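PDB 3DSQ: pyrrolysyl-tRNA synthetase from Desulfitobacterium hafniense, which probably charges its cognate tRNA with pyrrolysine at the expense of ATP, working as a homodimeric class II aminoacyl-tRNA synthetase. Local coordinates for residues Leu22-Ala27 and Thr267-Ser272; Phe89-Thr94 and Phe153-Cys158; Pro95-Lys100 and Lys125-Met130; Glu185-Arg190 and Met235-Leu240. All coordinates share one frame; numbering follows the deposited sequence.

Contact 1 (Leu22-Ala27 and Thr267-Ser272)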
loop_
_atom_site.group_PDB
_atom_site.type_symbol
_atom_site.label_atom_id
_atom_site.label_comp_id
_atom_site.label_asym_id
_atom_site.label_seq_id
_atom_site.Cartn_x
_atom_site.Cartn_y
_atom_site.Cartn_z
ATOM N N LEU B 22 -10.874 20.884 -17.352
ATOM C CA LEU B 22 -10.182 21.928 -16.616
ATOM C C LEU B 22 -9.947 21.495 -15.175
ATOM O O LEU B 22 -8.939 21.865 -14.562
ATOM C CB LEU B 22 -10.990 23.228 -16.662
ATOM C CG LEU B 22 -11.152 23.826 -18.068
ATOM C CD1 LEU B 22 -11.978 25.095 -17.986
ATOM C CD2 LEU B 22 -9.780 24.122 -18.693
ATOM N N LYS B 23 -10.871 20.701 -14.635
ATOM C CA LYS B 23 -10.727 20.229 -13.262
ATOM C C LYS B 23 -9.610 19.200 -13.160
ATOM O O LYS B 23 -8.819 19.237 -12.224
ATOM C CB LYS B 23 -12.036 19.622 -12.743
ATOM C CG LYS B 23 -12.674 20.413 -11.613
ATOM C CD LYS B 23 -13.621 19.552 -10.775
ATOM C CE LYS B 23 -14.224 20.357 -9.628
ATOM N NZ LYS B 23 -15.078 19.514 -8.732
ATOM N N GLU B 24 -9.544 18.284 -14.122
ATOM C CA GLU B 24 -8.501 17.260 -14.129
ATOM C C GLU B 24 -7.125 17.912 -14.232
ATOM O O GLU B 24 -6.123 17.356 -13.762
ATOM C CB GLU B 24 -8.631 16.335 -15.332
ATOM C CG GLU B 24 -9.986 15.705 -15.559
ATOM C CD GLU B 24 -9.951 14.768 -16.749
ATOM O OE1 GLU B 24 -9.335 15.131 -17.774
ATOM O OE2 GLU B 24 -10.542 13.676 -16.662
ATOM N N LEU B 25 -7.085 19.059 -14.902
ATOM C CA LEU B 25 -5.851 19.805 -15.093
ATOM C C LEU B 25 -5.624 20.782 -13.947
ATOM O O LEU B 25 -4.742 21.638 -14.012
ATOM C CB LEU B 25 -5.901 20.566 -16.421
ATOM C CG LEU B 25 -6.059 19.671 -17.647
ATOM C CD1 LEU B 25 -6.185 20.493 -18.931
ATOM C CD2 LEU B 25 -4.868 18.747 -17.708
ATOM N N ASN B 26 -6.428 20.649 -12.898
ATOM C CA ASN B 26 -6.325 21.505 -11.726
ATOM C C ASN B 26 -6.435 23.003 -11.990
ATOM O O ASN B 26 -5.634 23.798 -11.485
ATOM C CB ASN B 26 -5.025 21.205 -10.960
ATOM C CG ASN B 26 -5.057 19.846 -10.278
ATOM O OD1 ASN B 26 -6.062 19.468 -9.666
ATOM N ND2 ASN B 26 -3.960 19.106 -10.373
ATOM N N ALA B 27 -7.438 23.392 -12.773
ATOM C CA ALA B 27 -7.661 24.797 -13.062
ATOM C C ALA B 27 -8.138 25.449 -11.765
ATOM O O ALA B 27 -8.529 24.760 -10.821
ATOM C CB ALA B 27 -8.717 24.949 -14.148
ATOM N N THR B 267 -5.607 21.122 -5.054
ATOM C CA THR B 267 -5.933 20.570 -6.360
ATOM C C THR B 267 -7.445 20.381 -6.472
ATOM O O THR B 267 -8.155 20.508 -5.484
ATOM C CB THR B 267 -5.210 19.236 -6.602
ATOM O OG1 THR B 267 -5.396 18.374 -5.476
ATOM C CG2 THR B 267 -3.717 19.477 -6.823
ATOM N N GLN B 268 -7.939 20.075 -7.668
ATOM C CA GLN B 268 -9.383 19.930 -7.871
ATOM C C GLN B 268 -9.986 18.554 -7.614
ATOM O O GLN B 268 -11.010 18.444 -6.944
ATOM C CB GLN B 268 -9.760 20.383 -9.281
ATOM C CG GLN B 268 -9.690 21.881 -9.494
ATOM C CD GLN B 268 -10.702 22.630 -8.652
ATOM O OE1 GLN B 268 -11.819 22.156 -8.426
ATOM N NE2 GLN B 268 -10.326 23.817 -8.200
ATOM N N HIS B 269 -9.371 17.513 -8.161
ATOM C CA HIS B 269 -9.874 16.159 -7.965
ATOM C C HIS B 269 -9.065 15.425 -6.901
ATOM O O HIS B 269 -7.829 15.482 -6.890
ATOM C CB HIS B 269 -9.811 15.360 -9.272
ATOM C CG HIS B 269 -10.875 15.717 -10.266
ATOM N ND1 HIS B 269 -12.173 16.008 -9.899
ATOM C CD2 HIS B 269 -10.854 15.739 -11.621
ATOM C CE1 HIS B 269 -12.903 16.192 -10.985
ATOM N NE2 HIS B 269 -12.127 16.032 -12.042
ATOM N N VAL B 270 -9.754 14.724 -6.007
ATOM C CA VAL B 270 -9.047 13.984 -4.968
ATOM C C VAL B 270 -8.301 12.821 -5.636
ATOM O O VAL B 270 -7.361 12.253 -5.066
ATOM C CB VAL B 270 -10.026 13.449 -3.888
ATOM C CG1 VAL B 270 -10.878 12.318 -4.462
ATOM C CG2 VAL B 270 -9.244 12.989 -2.652
ATOM N N GLN B 271 -8.727 12.479 -6.851
ATOM C CA GLN B 271 -8.101 11.399 -7.617
ATOM C C GLN B 271 -6.705 11.791 -8.092
ATOM O O GLN B 271 -5.852 10.935 -8.312
ATOM C CB GLN B 271 -8.925 11.051 -8.865
ATOM C CG GLN B 271 -10.218 10.258 -8.648
ATOM C CD GLN B 271 -11.340 11.081 -8.028
ATOM O OE1 GLN B 271 -11.339 12.315 -8.087
ATOM N NE2 GLN B 271 -12.317 10.391 -7.441
ATOM N N SER B 272 -6.479 13.088 -8.274
ATOM C CA SER B 272 -5.191 13.572 -8.758
ATOM C C SER B 272 -3.948 12.963 -8.079
ATOM O O SER B 272 -2.918 12.764 -8.719
ATOM C CB SER B 272 -5.166 15.101 -8.669
ATOM O OG SER B 272 -3.919 15.560 -8.202
HETATM O O HOH W 1 -7.490 17.435 -10.182
#
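Asn26 and Gln268 bring their CA atoms to 5.2 Å where the end of helix 16-24 meets the loop that follows helix 257-265. Asn26, at positive phi (56°), is the C-prime residue of a Schellman motif: Ala27 N bonds back to Leu22 O, and Asn26 N to Lys23 O. Its side chain lies alongside that of Thr267, and OD1 accepts the N-H of Gln268 at 2.8 Å in a nearly straight bond (170°). A water also donates to OD1 and to Lys23 O while accepting from His269 N, so OD1 serves two successive N-H groups of the loop, one directly and one through water. An alanine at Asn26 would probably leave Gln268 N without this acceptor and the water with one partner fewer. Gln268 bends at chi2 (-65°), which carries CD to 3.7 Å from Ala27 O; NE2 donates weakly to that oxygen, and OE1 lies 3.2 Å from Lys23 CE. The Lys23 chain crosses both Gln268 and His269 at about a right angle, with CG over one imidazole face and CD 3.4 Å from His269 CE1. Around the junction, Leu32 of helix 29-32 touches Lys23 and Gln268, Leu53 of helix 39-68 touches Ala27, and Tyr279 of strand 279-280 packs on Glu24 and His269. Gln167, a sodium ligand, bonds Gln268 O and Val270 N.

Contact 2 (Phe89-Thr94 and Phe153-Cys158)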
loop_
_atom_site.group_PDB
_atom_site.type_symbol
_atom_site.label_atom_id
_atom_site.label_comp_id
_atom_site.label_asym_id
_atom_site.label_seq_id
_atom_site.Cartn_x
_atom_site.Cartn_y
_atom_site.Cartn_z
ATOM N N PHE B 89 6.317 5.808 17.997
ATOM C CA PHE B 89 5.219 5.004 17.471
ATOM C C PHE B 89 5.726 3.828 16.649
ATOM O O PHE B 89 6.598 3.979 15.796
ATOM C CB PHE B 89 4.285 5.845 16.595
ATOM C CG PHE B 89 3.402 6.773 17.367
ATOM C CD1 PHE B 89 3.873 8.010 17.795
ATOM C CD2 PHE B 89 2.096 6.411 17.668
ATOM C CE1 PHE B 89 3.055 8.870 18.506
ATOM C CE2 PHE B 89 1.264 7.265 18.384
ATOM C CZ PHE B 89 1.743 8.500 18.804
ATOM N N VAL B 90 5.168 2.652 16.913
ATOM C CA VAL B 90 5.551 1.443 16.195
ATOM C C VAL B 90 4.615 1.246 15.011
ATOM O O VAL B 90 3.407 1.118 15.189
ATOM C CB VAL B 90 5.447 0.208 17.095
ATOM C CG1 VAL B 90 5.627 -1.061 16.254
ATOM C CG2 VAL B 90 6.501 0.289 18.211
ATOM N N GLN B 91 5.180 1.212 13.810
ATOM C CA GLN B 91 4.377 1.038 12.605
ATOM C C GLN B 91 4.077 -0.438 12.348
ATOM O O GLN B 91 4.948 -1.287 12.504
ATOM C CB GLN B 91 5.110 1.639 11.402
ATOM C CG GLN B 91 4.265 1.708 10.149
ATOM C CD GLN B 91 4.959 2.426 9.017
ATOM O OE1 GLN B 91 6.168 2.730 9.091
ATOM N NE2 GLN B 91 4.205 2.705 7.950
ATOM N N VAL B 92 2.832 -0.739 11.981
ATOM C CA VAL B 92 2.444 -2.119 11.674
ATOM C C VAL B 92 1.786 -2.191 10.301
ATOM O O VAL B 92 1.303 -1.193 9.780
ATOM C CB VAL B 92 1.448 -2.692 12.716
ATOM C CG1 VAL B 92 2.062 -2.649 14.092
ATOM C CG2 VAL B 92 0.121 -1.905 12.674
ATOM N N VAL B 93 1.790 -3.380 9.711
ATOM C CA VAL B 93 1.171 -3.598 8.416
ATOM C C VAL B 93 0.332 -4.883 8.515
ATOM O O VAL B 93 0.852 -5.999 8.679
ATOM C CB VAL B 93 2.237 -3.683 7.289
ATOM C CG1 VAL B 93 3.202 -4.830 7.527
ATOM C CG2 VAL B 93 1.543 -3.816 5.955
ATOM N N THR B 94 -0.975 -4.704 8.392
ATOM C CA THR B 94 -1.940 -5.788 8.549
ATOM C C THR B 94 -2.776 -6.132 7.305
ATOM O O THR B 94 -2.792 -5.395 6.311
ATOM C CB THR B 94 -2.889 -5.450 9.738
ATOM O OG1 THR B 94 -3.641 -4.275 9.436
ATOM C CG2 THR B 94 -2.087 -5.182 11.018
ATOM N N PHE B 153 0.675 2.534 14.913
ATOM C CA PHE B 153 0.024 3.188 13.786
ATOM C C PHE B 153 0.217 2.388 12.516
ATOM O O PHE B 153 1.115 1.558 12.434
ATOM C CB PHE B 153 0.552 4.613 13.562
ATOM C CG PHE B 153 1.890 4.676 12.876
ATOM C CD1 PHE B 153 3.064 4.467 13.585
ATOM C CD2 PHE B 153 1.972 4.988 11.517
ATOM C CE1 PHE B 153 4.303 4.573 12.957
ATOM C CE2 PHE B 153 3.203 5.096 10.877
ATOM C CZ PHE B 153 4.372 4.889 11.597
ATOM N N GLU B 154 -0.662 2.626 11.544
ATOM C CA GLU B 154 -0.580 1.973 10.243
ATOM C C GLU B 154 -1.017 2.959 9.171
ATOM O O GLU B 154 -1.898 3.788 9.381
ATOM C CB GLU B 154 -1.457 0.698 10.174
ATOM C CG GLU B 154 -1.354 -0.034 8.803
ATOM C CD GLU B 154 -2.022 -1.422 8.762
ATOM O OE1 GLU B 154 -1.929 -2.099 7.709
ATOM O OE2 GLU B 154 -2.628 -1.839 9.771
ATOM N N ILE B 155 -0.363 2.881 8.025
ATOM C CA ILE B 155 -0.674 3.726 6.883
ATOM C C ILE B 155 -1.014 2.695 5.818
ATOM O O ILE B 155 -0.176 1.874 5.478
ATOM C CB ILE B 155 0.556 4.515 6.399
ATOM C CG1 ILE B 155 1.016 5.504 7.481
ATOM C CG2 ILE B 155 0.214 5.238 5.101
ATOM C CD1 ILE B 155 2.226 6.362 7.068
ATOM N N GLY B 156 -2.235 2.706 5.303
ATOM C CA GLY B 156 -2.549 1.706 4.305
ATOM C C GLY B 156 -3.887 1.831 3.615
ATOM O O GLY B 156 -4.811 2.484 4.088
ATOM N N THR B 157 -3.976 1.157 2.486
ATOM C CA THR B 157 -5.158 1.181 1.654
ATOM C C THR B 157 -6.397 0.627 2.340
ATOM O O THR B 157 -6.349 -0.420 2.972
ATOM C CB THR B 157 -4.903 0.395 0.357
ATOM O OG1 THR B 157 -3.697 0.882 -0.247
ATOM C CG2 THR B 157 -6.068 0.573 -0.632
ATOM N N CYS B 158 -7.483 1.384 2.219
ATOM C CA CYS B 158 -8.787 1.018 2.746
ATOM C C CYS B 158 -9.728 1.186 1.564
ATOM O O CYS B 158 -9.394 1.870 0.597
ATOM C CB CYS B 158 -9.195 1.913 3.924
ATOM S SG CYS B 158 -8.298 1.500 5.454
HETATM O O HOH W 2 1.978 0.854 7.919
#
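Gln91 and Phe153 form a parallel beta bridge, CA to CA 5.0 Å, in which Phe153 N donates to Val90 O and Val92 N to Phe153 O, joining strand 90-91, outermost in this chain, to strand 150-159 of the large, mostly antiparallel sheet of the class II core. Both side chains lie on the same face. The Phe153 CG sits between its backbone N and carbonyl carbon (chi1 78°), and the ring reaches Phe89 with CD1 3.5 Å from Phe89 CB. Gln91 spreads over the ring: CG makes a CH-pi contact 3.9 Å from the ring centroid, and the amide plane is only 20° from that of the phenyl group. Beyond it, Gln91 OE1 is bonded to His85, while NE2 donates to a water that also donates to Val92 O and accepts from Ile155 N, bridging the strands where direct pairing stops. Glu154 runs out extended to Thr94. Thr94 N meets Glu154 OE1 at 2.9 Å, almost straight (177°) but from above the carboxylate plane, and Thr94 OG1 donates to the syn lone pair of Glu154 OE2 at 2.7 Å. Thr94 OG1 is also bonded to Asn134, and Thr94 O to Arg275 of the second subunit, placing the strand's exit at the dimer interface, consistent with motif 1 of class II synthetases. With two bonds from Thr94 and a salt bridge from Arg128 to OE1, the buried carboxylate is gripped at both oxygens and is probably held ionised, which would help hold the backbone at Thr94 in place.

Contact 3 (Pro95-Lys100 and Lys125-Met130)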
loop_
_atom_site.group_PDB
_atom_site.type_symbol
_atom_site.label_atom_id
_atom_site.label_comp_id
_atom_site.label_asym_id
_atom_site.label_seq_id
_atom_site.Cartn_x
_atom_site.Cartn_y
_atom_site.Cartn_z
ATOM N N PRO B 95 -3.498 -7.264 7.349
ATOM C CA PRO B 95 -4.327 -7.692 6.212
ATOM C C PRO B 95 -5.312 -6.645 5.705
ATOM O O PRO B 95 -5.936 -5.921 6.482
ATOM C CB PRO B 95 -5.064 -8.919 6.756
ATOM C CG PRO B 95 -4.153 -9.451 7.807
ATOM C CD PRO B 95 -3.662 -8.184 8.487
ATOM N N THR B 96 -5.441 -6.556 4.392
ATOM C CA THR B 96 -6.415 -5.649 3.817
ATOM C C THR B 96 -7.726 -6.436 3.678
ATOM O O THR B 96 -8.783 -5.852 3.486
ATOM C CB THR B 96 -5.979 -5.132 2.450
ATOM O OG1 THR B 96 -5.810 -6.235 1.558
ATOM C CG2 THR B 96 -4.656 -4.370 2.574
ATOM N N ILE B 97 -7.648 -7.762 3.762
ATOM C CA ILE B 97 -8.862 -8.590 3.693
ATOM C C ILE B 97 -9.215 -8.950 5.141
ATOM O O ILE B 97 -8.426 -9.579 5.835
ATOM C CB ILE B 97 -8.637 -9.906 2.884
ATOM C CG1 ILE B 97 -8.289 -9.575 1.433
ATOM C CG2 ILE B 97 -9.927 -10.782 2.913
ATOM C CD1 ILE B 97 -7.787 -10.748 0.617
ATOM N N ILE B 98 -10.378 -8.519 5.612
ATOM C CA ILE B 98 -10.788 -8.831 6.983
ATOM C C ILE B 98 -12.086 -9.656 6.990
ATOM O O ILE B 98 -12.725 -9.822 5.955
ATOM C CB ILE B 98 -10.988 -7.543 7.823
ATOM C CG1 ILE B 98 -12.153 -6.732 7.273
ATOM C CG2 ILE B 98 -9.697 -6.695 7.797
ATOM C CD1 ILE B 98 -12.566 -5.569 8.170
ATOM N N THR B 99 -12.469 -10.173 8.154
ATOM C CA THR B 99 -13.677 -10.991 8.240
ATOM C C THR B 99 -14.922 -10.203 8.615
ATOM O O THR B 99 -14.847 -9.071 9.117
ATOM C CB THR B 99 -13.519 -12.133 9.269
ATOM O OG1 THR B 99 -13.471 -11.584 10.593
ATOM C CG2 THR B 99 -12.241 -12.920 9.009
ATOM N N LYS B 100 -16.071 -10.826 8.354
ATOM C CA LYS B 100 -17.381 -10.262 8.657
ATOM C C LYS B 100 -17.543 -10.085 10.167
ATOM O O LYS B 100 -18.158 -9.131 10.628
ATOM C CB LYS B 100 -18.474 -11.196 8.115
ATOM C CG LYS B 100 -19.901 -10.745 8.389
ATOM C CD LYS B 100 -20.923 -11.653 7.692
ATOM C CE LYS B 100 -22.341 -11.129 7.901
ATOM N NZ LYS B 100 -23.390 -11.907 7.168
ATOM N N LYS B 125 -15.775 -12.725 3.971
ATOM C CA LYS B 125 -14.612 -11.859 3.806
ATOM C C LYS B 125 -14.916 -10.602 3.012
ATOM O O LYS B 125 -15.770 -10.609 2.123
ATOM C CB LYS B 125 -13.481 -12.626 3.112
ATOM C CG LYS B 125 -13.091 -13.923 3.793
ATOM C CD LYS B 125 -11.916 -14.583 3.084
ATOM C CE LYS B 125 -11.609 -15.966 3.664
ATOM N NZ LYS B 125 -11.273 -15.925 5.120
ATOM N N CYS B 126 -14.215 -9.522 3.344
ATOM C CA CYS B 126 -14.385 -8.253 2.654
ATOM C C CYS B 126 -13.116 -7.414 2.760
ATOM O O CYS B 126 -12.237 -7.693 3.570
ATOM C CB CYS B 126 -15.551 -7.461 3.257
ATOM S SG CYS B 126 -15.286 -6.846 4.949
ATOM N N LEU B 127 -13.025 -6.387 1.930
ATOM C CA LEU B 127 -11.879 -5.492 1.978
ATOM C C LEU B 127 -12.109 -4.524 3.128
ATOM O O LEU B 127 -13.193 -3.949 3.269
ATOM C CB LEU B 127 -11.740 -4.722 0.658
ATOM C CG LEU B 127 -11.334 -5.570 -0.549
ATOM C CD1 LEU B 127 -11.258 -4.723 -1.808
ATOM C CD2 LEU B 127 -9.991 -6.221 -0.253
ATOM N N ARG B 128 -11.092 -4.348 3.961
ATOM C CA ARG B 128 -11.204 -3.446 5.100
ATOM C C ARG B 128 -11.634 -2.043 4.689
ATOM O O ARG B 128 -11.094 -1.471 3.750
ATOM C CB ARG B 128 -9.863 -3.363 5.857
ATOM C CG ARG B 128 -8.741 -2.656 5.104
ATOM C CD ARG B 128 -7.426 -2.738 5.873
ATOM N NE ARG B 128 -6.339 -2.037 5.191
ATOM C CZ ARG B 128 -5.051 -2.187 5.490
ATOM N NH1 ARG B 128 -4.677 -3.027 6.458
ATOM N NH2 ARG B 128 -4.138 -1.481 4.834
ATOM N N PRO B 129 -12.652 -1.490 5.370
ATOM C CA PRO B 129 -13.135 -0.142 5.072
ATOM C C PRO B 129 -12.365 0.845 5.948
ATOM O O PRO B 129 -12.387 2.043 5.711
ATOM C CB PRO B 129 -14.610 -0.209 5.460
ATOM C CG PRO B 129 -14.574 -1.081 6.650
ATOM C CD PRO B 129 -13.619 -2.204 6.227
ATOM N N MET B 130 -11.711 0.326 6.986
ATOM C CA MET B 130 -10.931 1.159 7.890
ATOM C C MET B 130 -9.873 0.293 8.561
ATOM O O MET B 130 -9.903 -0.929 8.445
ATOM C CB MET B 130 -11.827 1.825 8.948
ATOM C CG MET B 130 -12.230 0.940 10.112
ATOM S SD MET B 130 -13.643 -0.144 9.780
ATOM C CE MET B 130 -14.953 0.828 10.502
#
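Ile98 CG1 packs 3.9 Å from Cys126 SG, and its CD1 lies 4.0 Å from Pro129 CD, on one face of a two-stranded antiparallel sheet formed by 97-99 and 125-127. On the other face Ile97 CG1 meets Leu127 CD2 at 4.1 Å. Having CG1 of Ile98 between its backbone N and carbonyl carbon (chi1 65°) sets that atom beside the sulfur. The strands are strongly twisted, their directions 137° apart. Ile98 and Cys126 are the hydrogen-bonded pair, flanked by the non-hydrogen-bonded pairs Ile97-Leu127 and Thr99-Lys125. Just before strand 97-99 and just after 125-127, Thr96 O accepts Arg128 N at 2.8 Å, almost straight at 175°. The Arg128 chain then runs extended from CG to NE; its NE donates to Thr157 O, and NH1 makes a salt bridge to Glu154 OE1 and bonds Pro95 O weakly. An alanine at Arg128 would probably leave the buried Glu154 without this salt-bridge partner and Thr157 O without this donor. Thr96 faces the dimer interface, its OG1 bonded to Glu171 and Tyr159 of the second subunit. Its methyl turns to the arginine: Thr96 CG2 sits over the centre of the Arg128 guanidinium, 3.7 Å from Arg128 CZ.

Contact 4 (Glu185-Arg190 and Met235-Leu240)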
loop_
_atom_site.group_PDB
_atom_site.type_symbol
_atom_site.label_atom_id
_atom_site.label_comp_id
_atom_site.label_asym_id
_atom_site.label_seq_id
_atom_site.Cartn_x
_atom_site.Cartn_y
_atom_site.Cartn_z
ATOM N N GLU B 185 -7.009 11.910 31.915
ATOM C CA GLU B 185 -6.853 13.360 31.951
ATOM C C GLU B 185 -5.981 13.940 30.848
ATOM O O GLU B 185 -5.981 15.152 30.637
ATOM C CB GLU B 185 -6.292 13.784 33.305
ATOM C CG GLU B 185 -4.853 13.381 33.523
ATOM C CD GLU B 185 -4.654 12.632 34.822
ATOM O OE1 GLU B 185 -5.016 13.181 35.889
ATOM O OE2 GLU B 185 -4.137 11.495 34.775
ATOM N N GLU B 186 -5.238 13.089 30.142
ATOM C CA GLU B 186 -4.374 13.575 29.067
ATOM C C GLU B 186 -4.854 13.210 27.662
ATOM O O GLU B 186 -4.221 13.580 26.676
ATOM C CB GLU B 186 -2.945 13.062 29.268
ATOM C CG GLU B 186 -2.345 13.453 30.610
ATOM C CD GLU B 186 -0.914 12.979 30.783
ATOM O OE1 GLU B 186 -0.412 13.046 31.925
ATOM O OE2 GLU B 186 -0.290 12.546 29.787
ATOM N N ARG B 187 -5.973 12.502 27.568
ATOM C CA ARG B 187 -6.503 12.087 26.271
ATOM C C ARG B 187 -6.641 13.221 25.259
ATOM O O ARG B 187 -6.087 13.149 24.160
ATOM C CB ARG B 187 -7.847 11.386 26.454
ATOM C CG ARG B 187 -7.732 10.040 27.155
ATOM C CD ARG B 187 -9.092 9.393 27.340
ATOM N NE ARG B 187 -9.962 10.209 28.179
ATOM C CZ ARG B 187 -11.229 9.917 28.451
ATOM N NH1 ARG B 187 -11.784 8.820 27.951
ATOM N NH2 ARG B 187 -11.945 10.726 29.219
ATOM N N HIS B 188 -7.373 14.268 25.630
ATOM C CA HIS B 188 -7.576 15.411 24.744
ATOM C C HIS B 188 -6.263 16.051 24.278
ATOM O O HIS B 188 -6.169 16.521 23.143
ATOM C CB HIS B 188 -8.460 16.451 25.437
ATOM C CG HIS B 188 -9.877 16.002 25.631
ATOM N ND1 HIS B 188 -10.797 15.973 24.604
ATOM C CD2 HIS B 188 -10.523 15.539 26.726
ATOM C CE1 HIS B 188 -11.948 15.512 25.060
ATOM N NE2 HIS B 188 -11.809 15.240 26.344
ATOM N N GLN B 189 -5.251 16.061 25.142
ATOM C CA GLN B 189 -3.956 16.639 24.781
ATOM C C GLN B 189 -3.155 15.707 23.865
ATOM O O GLN B 189 -2.377 16.169 23.034
ATOM C CB GLN B 189 -3.145 16.972 26.041
ATOM C CG GLN B 189 -1.680 17.360 25.773
ATOM C CD GLN B 189 -1.523 18.615 24.914
ATOM O OE1 GLN B 189 -1.781 19.734 25.365
ATOM N NE2 GLN B 189 -1.101 18.428 23.668
ATOM N N ARG B 190 -3.331 14.397 24.018
ATOM C CA ARG B 190 -2.627 13.451 23.156
ATOM C C ARG B 190 -3.136 13.607 21.735
ATOM O O ARG B 190 -2.354 13.692 20.791
ATOM C CB ARG B 190 -2.862 12.013 23.607
ATOM C CG ARG B 190 -1.884 11.514 24.638
ATOM C CD ARG B 190 -0.446 11.561 24.142
ATOM N NE ARG B 190 0.403 10.732 24.992
ATOM C CZ ARG B 190 0.506 10.868 26.312
ATOM N NH1 ARG B 190 -0.182 11.813 26.934
ATOM N NH2 ARG B 190 1.274 10.041 27.012
ATOM N N MET B 235 -11.872 8.297 21.178
ATOM C CA MET B 235 -11.349 8.172 22.529
ATOM C C MET B 235 -11.923 6.988 23.313
ATOM O O MET B 235 -13.098 6.659 23.185
ATOM C CB MET B 235 -11.679 9.478 23.250
ATOM C CG MET B 235 -11.031 9.725 24.581
ATOM S SD MET B 235 -11.594 11.340 25.189
ATOM C CE MET B 235 -10.578 12.448 24.201
ATOM N N GLY B 236 -11.083 6.359 24.128
ATOM C CA GLY B 236 -11.526 5.248 24.953
ATOM C C GLY B 236 -11.384 5.601 26.431
ATOM O O GLY B 236 -10.591 6.479 26.775
ATOM N N PRO B 237 -12.118 4.934 27.337
ATOM C CA PRO B 237 -13.087 3.858 27.100
ATOM C C PRO B 237 -14.186 4.245 26.123
ATOM O O PRO B 237 -14.794 5.308 26.237
ATOM C CB PRO B 237 -13.631 3.568 28.496
ATOM C CG PRO B 237 -12.461 3.909 29.383
ATOM C CD PRO B 237 -11.993 5.206 28.780
ATOM N N HIS B 238 -14.426 3.357 25.167
ATOM C CA HIS B 238 -15.431 3.551 24.126
ATOM C C HIS B 238 -16.465 2.428 24.225
ATOM O O HIS B 238 -16.221 1.412 24.862
ATOM C CB HIS B 238 -14.731 3.522 22.758
ATOM C CG HIS B 238 -15.632 3.812 21.597
ATOM N ND1 HIS B 238 -16.643 2.960 21.205
ATOM C CD2 HIS B 238 -15.666 4.857 20.736
ATOM C CE1 HIS B 238 -17.261 3.468 20.153
ATOM N NE2 HIS B 238 -16.687 4.617 19.848
ATOM N N PHE B 239 -17.609 2.622 23.584
ATOM C CA PHE B 239 -18.695 1.647 23.580
ATOM C C PHE B 239 -18.287 0.303 22.985
ATOM O O PHE B 239 -18.734 -0.745 23.446
ATOM C CB PHE B 239 -19.880 2.221 22.802
ATOM C CG PHE B 239 -20.973 1.223 22.515
ATOM C CD1 PHE B 239 -21.496 0.422 23.530
ATOM C CD2 PHE B 239 -21.508 1.114 21.233
ATOM C CE1 PHE B 239 -22.538 -0.472 23.271
ATOM C CE2 PHE B 239 -22.553 0.223 20.964
ATOM C CZ PHE B 239 -23.069 -0.569 21.986
ATOM N N LEU B 240 -17.435 0.336 21.964
ATOM C CA LEU B 240 -16.982 -0.889 21.310
ATOM C C LEU B 240 -15.901 -1.650 22.088
ATOM O O LEU B 240 -15.704 -2.839 21.862
ATOM C CB LEU B 240 -16.450 -0.572 19.907
ATOM C CG LEU B 240 -17.395 0.088 18.902
ATOM C CD1 LEU B 240 -16.612 0.447 17.648
ATOM C CD2 LEU B 240 -18.559 -0.848 18.577
#
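Met235 and Arg187 bury the most surface where the first turn of helix 187-201 lies against the end of strand 228-236, a helix-on-sheet contact where this strand of the large class II sheet runs out. The Met235 CG is anti to its backbone N (chi1 -169°), and the chain crosses those of Arg187 and His188 at about a right angle. Its CG comes to 3.4 Å from Arg187 CD. Beyond it, Met235 SD lies over the centre of the guanidinium, 3.6 Å from Arg187 CZ. The bend at chi3 (-78°) then takes CE to the third residue: Met235 CE stands over the middle of the His188 imidazole in a CH-pi contact, 3.5 Å from the ring centroid, while SD lies over the same face at 4.4 Å from that centroid. One thioether thus covers a face of each of two flat polar groups. Asp219 of strand 219-225 touches both His188 and Met235, and Leu191, one turn along the helix, also packs on Met235. Arg187 is held at two nitrogens: NE donates to Leu184 O, and NH1 to Gly236 O just before the cis peptide bond of Pro237. That last bond, Arg187 NH1 to Gly236 O at 2.9 Å, leaves nearly in the guanidinium plane yet meets the carbonyl from above its own plane.

Overall arrangement
Contacts 2 and 3 are the buried pair: their centres are about 14 Å apart, both touch the second subunit, and Arg128 of contact 3 bonds Glu154 and Thr157 of contact 2, so this arginine helps tie the two-stranded sheet to the large one. Contact 4 reaches that large sheet too, but at a more exposed strand end within one subunit, with a thioether over flat polar groups in place of strand pairing. Contact 1 stands apart, its centre about 28 Å or more from the others; partly buried, it joins the end of N-terminal helix 16-24 to a late loop through a side-chain amide and a water. The buried salt bridge lies between contacts 2 and 3.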